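Local atomic coordinates of amidohydrolase (Thermotoga maritima, PDB entry 3OOQ), a protein that is probably an amidohydrolase that cleaves carbon-nitrogen bonds, perhaps in the ring of allantoin or a similar compound. Residues Glu71-Gly74 with Tyr75-Asp79; Thr287-Thr290 with Ile291-Leu295; Ala319-Ala322 with Met323-Ala327. All coordinates share one frame; numbering follows the deposited sequence.

Overall arrangement
Coming from the N terminus, contact 1 (71-79) is met first, in the long loop between strand 54-64 and helix 103-108, where it closes a short turn in a region shared with other subunits. Contact 2 (287-295) follows much later and starts helix 290-297 on the way from strand 269-271 to strand 301-303. Contact 3 (319-327) then carries the chain from helix 315-321 toward helix 329-334. The three come in series, with neither nesting nor crossing. Contacts 2 and 3 pack together, M288 on Y325 and I291 on A322, tying the start of helix 290-297 to the turn after helix 315-321; contact 1 stays about 17 Å from contact 3 and 19 Å from contact 2, nearest atoms.

Contact 1 (Glu71-Gly74 with Tyr75-Asp79); sequences EGVG and YYYSD
V73 and Y77 meet at about a right angle, and this is the dense part of the turn. The Y77 ring presents its edge to the V73 carbonyl, with V73 O in the ring plane and 3.4 Å from Y77 CD2. V73 CB and CG2 come to Y77 CD2 from off the ring plane, V73 CB lying 3.9 Å from Y77 CD2, while V73 CG2 reaches back to Y77 CB at 4.0 Å. What puts the ring there is the first torsion of Y77, which sets CG beside its own backbone N (chi1 -64°). Y76 CD2 sits over the centre of the other face of the Y77 ring, 3.9 Å above its plane. The backbone here makes a short 3-10 turn, residues 75-77, in the loop that leaves strand 54-64. Its first bond goes from Y77 N to G74 O (3.2 Å, 159° at the hydrogen), the donor standing above the carbonyl plane; S78 N then bonds to Y75 O. G74 has a positive phi (115°), and a beta carbon there would jam against V73 O. The Y77 hydroxyl bonds to V73 O of the fourth subunit, whose own Y77 OH returns the bond to V73 O here, while L281 of the third subunit covers both V73 and Y77. The loose side belongs to Y75 and Y76. Of the Y75 side chain, CB alone approaches 71-74, 3.8 Å from G74 C, and its ring leads away from the turn. Y76 is likewise exposed, although its side chain packs against R160 of the third subunit.

Contact 2 (Thr287-Thr290 with Ile291-Leu295); sequences TMET and IAKLL
The first turn of helix 290-297 forms here, with E289 and T290 passing their carbonyls to K293 and L294. K293 N bonds to E289 O at 3.0 Å, in the carbonyl plane, and L294 N bonds to T290 O at 2.9 Å and nearly straight (166° at the hydrogen). The K293 side chain comes back over the same carbonyl, K293 CG lying 3.2 Å from E289 O, and its CE passes by the E289 carboxylate. A bend in the last torsion (chi4 -132°) leaves NZ 4.4 Å from E289 OE1, too far for a salt bridge, though the opposite charges probably still attract. An alanine in place of K293 would probably leave the E289 carboxylate without this nearby positive charge and remove the CG and CD methylenes that lie against E289 O. Ahead of the helix, a type I beta turn runs from T287 to T290, and the T287 side chain caps this lead-in: E289 N donates to T287 OG1 (3.0 Å), an ST turn. Strand 269-271, this helix and strand 301-303, parallel to the first, form a beta-alpha-beta unit, consistent with the TIM-barrel clan. The T290 and L294 side chains run abreast. The T290 hydroxyl is swung opposite the backbone N (chi1 -156°), which sets OG1 against L294 CD1 at 3.8 Å; buried there, it has no polar partner in the model. A water bridges the turn and the helix, donating to M288 O at 2.7 Å and accepting from A292 N at 3.1 Å. I291 N also makes a weak bond to M288 O. I291 packs on L332 of helix 329-334, and L294 on I301 of strand 301-303.

Contact 3 (Ala319-Ala322 with Met323-Ala327); sequences AATA and MRYGA
A320, T321 and A322 each pass a carbonyl three residues on, so the chain leaving helix 315-321 tightens into 3-10 geometry, with M323 N bonded to A320 O at 2.9 Å, R324 N to T321 O at 2.9 Å and Y325 N to A322 O at 2.7 Å, all three donors standing well above the carbonyl planes, the last by 56°. Among the side chains, T321 flanks the Y325 ring. T321 turns its methyl to the ring, T321 CG2 to Y325 CE1 being 4.0 Å, because its hydroxyl sits beside its own backbone N (chi1 -64°) and bonds back to V317 O. The ring in turn offers its edge to T321 O, 3.4 Å from Y325 CD1 and near the ring plane. M323, a selenomethionine, bends at chi3 (-62°) and hooks its terminal methyl back along the helix, with M323 CE 4.3 Å from A320 CB. Beyond the turn, A327 CB closes on A322 CB at 4.0 Å, and both methyls pack against I291 of helix 290-297 and L332 of helix 329-334. A327 N adds a weak bond to A322 O (3.4 Å), five residues on, after the chain turns through G326 with its positive phi. R324 rests CB and CG on T321 O and runs on extended to the second subunit, where its guanidinium bonds to P368 O, D370 O and T316 OG1 of that chain. Local N-H groups thus satisfy the carbonyls of 320-322 in the 3-10 turn that follows the helix, while the one charged side chain of the turn sends NH1 and NH2 across the subunit interface.

Contact 1 (Glu71-Gly74 with Tyr75-Asp79)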
loop_
_atom_site.group_PDB
_atom_site.type_symbol
_atom_site.label_atom_id
_atom_site.label_comp_id
_atom_site.label_asym_id
_atom_site.label_seq_id
_atom_site.Cartn_x
_atom_site.Cartn_y
_atom_site.Cartn_z
ATOM N N GLU F 71 5.386 -30.992 10.506
ATOM C CA GLU F 71 5.193 -31.624 9.211
ATOM C C GLU F 71 3.713 -31.800 8.882
ATOM O O GLU F 71 2.894 -32.043 9.766
ATOM C CB GLU F 71 5.935 -32.966 9.116
ATOM C CG GLU F 71 5.853 -33.626 7.706
ATOM C CD GLU F 71 6.868 -34.756 7.496
ATOM O OE1 GLU F 71 7.333 -35.335 8.499
ATOM O OE2 GLU F 71 7.201 -35.084 6.328
ATOM N N GLY F 72 3.393 -31.650 7.597
ATOM C CA GLY F 72 2.063 -31.905 7.073
ATOM C C GLY F 72 1.006 -30.853 7.387
ATOM O O GLY F 72 -0.176 -31.187 7.451
ATOM N N VAL F 73 1.416 -29.595 7.577
ATOM C CA VAL F 73 0.454 -28.523 7.901
ATOM C C VAL F 73 0.591 -27.198 7.120
ATOM O O VAL F 73 -0.345 -26.398 7.100
ATOM C CB VAL F 73 0.457 -28.178 9.408
ATOM C CG1 VAL F 73 0.014 -29.389 10.250
ATOM C CG2 VAL F 73 1.820 -27.666 9.833
ATOM N N GLY F 74 1.753 -26.939 6.526
ATOM C CA GLY F 74 1.947 -25.699 5.784
ATOM C C GLY F 74 2.990 -24.817 6.435
ATOM O O GLY F 74 3.012 -24.686 7.667
ATOM N N TYR F 75 3.836 -24.208 5.598
ATOM C CA TYR F 75 4.881 -23.264 6.023
ATOM C C TYR F 75 4.378 -22.169 6.961
ATOM O O TYR F 75 5.134 -21.688 7.793
ATOM C CB TYR F 75 5.579 -22.619 4.803
ATOM C CG TYR F 75 6.485 -21.453 5.166
ATOM C CD1 TYR F 75 6.043 -20.125 5.032
ATOM C CD2 TYR F 75 7.776 -21.675 5.673
ATOM C CE1 TYR F 75 6.878 -19.044 5.386
ATOM C CE2 TYR F 75 8.619 -20.604 6.029
ATOM C CZ TYR F 75 8.161 -19.295 5.881
ATOM O OH TYR F 75 8.982 -18.241 6.231
ATOM N N TYR F 76 3.111 -21.783 6.818
ATOM C CA TYR F 76 2.508 -20.712 7.619
ATOM C C TYR F 76 2.584 -20.935 9.156
ATOM O O TYR F 76 2.713 -19.975 9.932
ATOM C CB TYR F 76 1.064 -20.459 7.165
ATOM C CG TYR F 76 0.304 -19.534 8.079
ATOM C CD1 TYR F 76 0.696 -18.194 8.226
ATOM C CD2 TYR F 76 -0.802 -19.998 8.817
ATOM C CE1 TYR F 76 0.010 -17.338 9.083
ATOM C CE2 TYR F 76 -1.495 -19.149 9.675
ATOM C CZ TYR F 76 -1.083 -17.826 9.804
ATOM O OH TYR F 76 -1.755 -16.971 10.646
ATOM N N TYR F 77 2.530 -22.196 9.576
ATOM C CA TYR F 77 2.577 -22.569 10.988
ATOM C C TYR F 77 4.004 -22.748 11.566
ATOM O O TYR F 77 4.159 -23.145 12.729
ATOM C CB TYR F 77 1.775 -23.861 11.202
ATOM C CG TYR F 77 0.299 -23.710 10.899
ATOM C CD1 TYR F 77 -0.519 -22.893 11.694
ATOM C CD2 TYR F 77 -0.277 -24.367 9.812
ATOM C CE1 TYR F 77 -1.884 -22.739 11.416
ATOM C CE2 TYR F 77 -1.646 -24.232 9.527
ATOM C CZ TYR F 77 -2.442 -23.418 10.334
ATOM O OH TYR F 77 -3.789 -23.283 10.056
ATOM N N SER F 78 5.030 -22.473 10.763
ATOM C CA SER F 78 6.406 -22.679 11.225
ATOM C C SER F 78 6.768 -21.750 12.382
ATOM O O SER F 78 6.493 -20.553 12.349
ATOM C CB SER F 78 7.412 -22.522 10.084
ATOM O OG SER F 78 8.714 -22.888 10.534
ATOM N N ASP F 79 7.372 -22.320 13.409
ATOM C CA ASP F 79 7.804 -21.544 14.555
ATOM C C ASP F 79 9.312 -21.289 14.530
ATOM O O ASP F 79 9.867 -20.792 15.510
ATOM C CB ASP F 79 7.370 -22.234 15.868
ATOM C CG ASP F 79 5.867 -22.125 16.120
ATOM O OD1 ASP F 79 5.230 -23.166 16.414
ATOM O OD2 ASP F 79 5.319 -21.006 16.011
#

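Contact 2 (Thr287-Thr290 with Ile291-Leu295)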
loop_
_atom_site.group_PDB
_atom_site.type_symbol
_atom_site.label_atom_id
_atom_site.label_comp_id
_atom_site.label_asym_id
_atom_site.label_seq_id
_atom_site.Cartn_x
_atom_site.Cartn_y
_atom_site.Cartn_z
ATOM N N THR F 287 29.085 -29.165 -2.584
ATOM C CA THR F 287 29.481 -30.481 -3.083
ATOM C C THR F 287 29.520 -31.488 -1.942
ATOM O O THR F 287 29.941 -31.174 -0.813
ATOM C CB THR F 287 30.841 -30.465 -3.840
ATOM O OG1 THR F 287 31.246 -31.821 -4.111
ATOM C CG2 THR F 287 31.935 -29.756 -3.015
HETATM N N MSE F 288 29.063 -32.696 -2.241
HETATM C CA MSE F 288 29.119 -33.778 -1.279
HETATM C C MSE F 288 30.558 -34.222 -0.988
HETATM O O MSE F 288 30.825 -34.876 0.026
HETATM C CB MSE F 288 28.295 -34.947 -1.770
HETATM C CG MSE F 288 27.754 -35.744 -0.640
HETATM SE SE MSE F 288 25.989 -36.274 -1.108
HETATM C CE MSE F 288 25.257 -36.376 0.677
ATOM N N GLU F 289 31.471 -33.842 -1.881
ATOM C CA GLU F 289 32.905 -34.062 -1.697
ATOM C C GLU F 289 33.495 -33.348 -0.492
ATOM O O GLU F 289 34.605 -33.671 -0.055
ATOM C CB GLU F 289 33.654 -33.612 -2.940
ATOM C CG GLU F 289 33.383 -34.468 -4.159
ATOM C CD GLU F 289 34.381 -34.205 -5.258
ATOM O OE1 GLU F 289 34.852 -33.055 -5.379
ATOM O OE2 GLU F 289 34.703 -35.149 -5.996
ATOM N N THR F 290 32.761 -32.374 0.035
ATOM C CA THR F 290 33.201 -31.608 1.189
ATOM C C THR F 290 33.450 -32.500 2.425
ATOM O O THR F 290 34.364 -32.247 3.212
ATOM C CB THR F 290 32.217 -30.430 1.498
ATOM O OG1 THR F 290 32.906 -29.410 2.221
ATOM C CG2 THR F 290 31.022 -30.884 2.323
ATOM N N ILE F 291 32.650 -33.554 2.580
ATOM C CA ILE F 291 32.839 -34.470 3.692
ATOM C C ILE F 291 34.290 -35.002 3.669
ATOM O O ILE F 291 35.062 -34.771 4.603
ATOM C CB ILE F 291 31.790 -35.603 3.689
ATOM C CG1 ILE F 291 30.395 -35.040 4.058
ATOM C CG2 ILE F 291 32.211 -36.746 4.641
ATOM C CD1 ILE F 291 29.243 -35.988 3.781
ATOM N N ALA F 292 34.651 -35.648 2.569
ATOM C CA ALA F 292 36.000 -36.169 2.353
ATOM C C ALA F 292 37.051 -35.091 2.563
ATOM O O ALA F 292 38.039 -35.308 3.281
ATOM C CB ALA F 292 36.114 -36.736 0.940
ATOM N N LYS F 293 36.830 -33.924 1.948
ATOM C CA LYS F 293 37.833 -32.886 1.936
ATOM C C LYS F 293 38.120 -32.386 3.345
ATOM O O LYS F 293 39.284 -32.244 3.733
ATOM C CB LYS F 293 37.433 -31.736 1.012
ATOM C CG LYS F 293 37.386 -32.143 -0.447
ATOM C CD LYS F 293 36.843 -31.044 -1.344
ATOM C CE LYS F 293 37.129 -31.384 -2.801
ATOM N NZ LYS F 293 37.708 -30.219 -3.491
ATOM N N LEU F 294 37.071 -32.149 4.114
ATOM C CA LEU F 294 37.244 -31.624 5.458
ATOM C C LEU F 294 37.857 -32.685 6.358
ATOM O O LEU F 294 38.802 -32.396 7.084
ATOM C CB LEU F 294 35.928 -31.074 6.012
ATOM C CG LEU F 294 35.421 -29.836 5.249
ATOM C CD1 LEU F 294 34.118 -29.304 5.814
ATOM C CD2 LEU F 294 36.479 -28.733 5.249
ATOM N N LEU F 295 37.352 -33.918 6.277
ATOM C CA LEU F 295 37.980 -35.031 7.004
ATOM C C LEU F 295 39.491 -35.112 6.752
ATOM O O LEU F 295 40.278 -35.189 7.691
ATOM C CB LEU F 295 37.289 -36.370 6.708
ATOM C CG LEU F 295 35.875 -36.514 7.289
ATOM C CD1 LEU F 295 35.175 -37.767 6.783
ATOM C CD2 LEU F 295 35.898 -36.480 8.814
HETATM O O HOH W 1 32.711 -36.795 0.503
#

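Contact 3 (Ala319-Ala322 with Met323-Ala327)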
loop_
_atom_site.group_PDB
_atom_site.type_symbol
_atom_site.label_atom_id
_atom_site.label_comp_id
_atom_site.label_asym_id
_atom_site.label_seq_id
_atom_site.Cartn_x
_atom_site.Cartn_y
_atom_site.Cartn_z
ATOM N N ALA F 319 23.790 -39.657 4.335
ATOM C CA ALA F 319 25.139 -40.147 4.669
ATOM C C ALA F 319 25.604 -41.185 3.658
ATOM O O ALA F 319 26.644 -41.003 3.027
ATOM C CB ALA F 319 25.187 -40.696 6.076
ATOM N N ALA F 320 24.810 -42.242 3.464
ATOM C CA ALA F 320 25.139 -43.306 2.499
ATOM C C ALA F 320 25.520 -42.770 1.126
ATOM O O ALA F 320 26.511 -43.192 0.545
ATOM C CB ALA F 320 24.006 -44.289 2.387
ATOM N N THR F 321 24.745 -41.812 0.623
ATOM C CA THR F 321 24.975 -41.212 -0.697
ATOM C C THR F 321 26.360 -40.571 -0.793
ATOM O O THR F 321 26.965 -40.518 -1.876
ATOM C CB THR F 321 23.879 -40.176 -1.024
ATOM O OG1 THR F 321 22.622 -40.852 -1.123
ATOM C CG2 THR F 321 24.155 -39.433 -2.340
ATOM N N ALA F 322 26.884 -40.111 0.337
ATOM C CA ALA F 322 28.204 -39.488 0.312
ATOM C C ALA F 322 29.298 -40.473 -0.097
ATOM O O ALA F 322 30.355 -40.053 -0.570
ATOM C CB ALA F 322 28.521 -38.799 1.621
HETATM N N MSE F 323 29.029 -41.775 0.032
HETATM C CA MSE F 323 29.953 -42.814 -0.475
HETATM C C MSE F 323 30.156 -42.743 -1.986
HETATM O O MSE F 323 31.124 -43.287 -2.501
HETATM C CB MSE F 323 29.521 -44.225 -0.060
HETATM C CG MSE F 323 29.535 -44.442 1.437
HETATM SE SE MSE F 323 29.238 -46.285 2.037
HETATM C CE MSE F 323 27.429 -46.604 1.347
ATOM N N ARG F 324 29.264 -42.051 -2.690
ATOM C CA ARG F 324 29.491 -41.752 -4.112
ATOM C C ARG F 324 30.447 -40.593 -4.340
ATOM O O ARG F 324 30.753 -40.283 -5.493
ATOM C CB ARG F 324 28.185 -41.409 -4.844
ATOM C CG ARG F 324 27.119 -42.423 -4.674
ATOM C CD ARG F 324 26.022 -42.284 -5.699
ATOM N NE ARG F 324 25.373 -43.583 -5.817
ATOM C CZ ARG F 324 24.218 -43.816 -6.429
ATOM N NH1 ARG F 324 23.524 -42.826 -6.998
ATOM N NH2 ARG F 324 23.767 -45.059 -6.456
ATOM N N TYR F 325 30.875 -39.929 -3.260
ATOM C CA TYR F 325 31.716 -38.727 -3.368
ATOM C C TYR F 325 32.979 -38.811 -2.499
ATOM O O TYR F 325 33.443 -37.804 -1.936
ATOM C CB TYR F 325 30.887 -37.470 -3.053
ATOM C CG TYR F 325 29.649 -37.379 -3.917
ATOM C CD1 TYR F 325 28.449 -37.961 -3.506
ATOM C CD2 TYR F 325 29.688 -36.757 -5.165
ATOM C CE1 TYR F 325 27.304 -37.899 -4.297
ATOM C CE2 TYR F 325 28.543 -36.690 -5.978
ATOM C CZ TYR F 325 27.356 -37.264 -5.525
ATOM O OH TYR F 325 26.216 -37.220 -6.303
ATOM N N GLY F 326 33.512 -40.030 -2.381
ATOM C CA GLY F 326 34.812 -40.269 -1.747
ATOM C C GLY F 326 34.813 -40.472 -0.245
ATOM O O GLY F 326 35.879 -40.637 0.350
ATOM N N ALA F 327 33.629 -40.474 0.367
ATOM C CA ALA F 327 33.500 -40.621 1.809
ATOM C C ALA F 327 33.393 -42.094 2.213
ATOM O O ALA F 327 32.742 -42.881 1.534
ATOM C CB ALA F 327 32.289 -39.845 2.318
#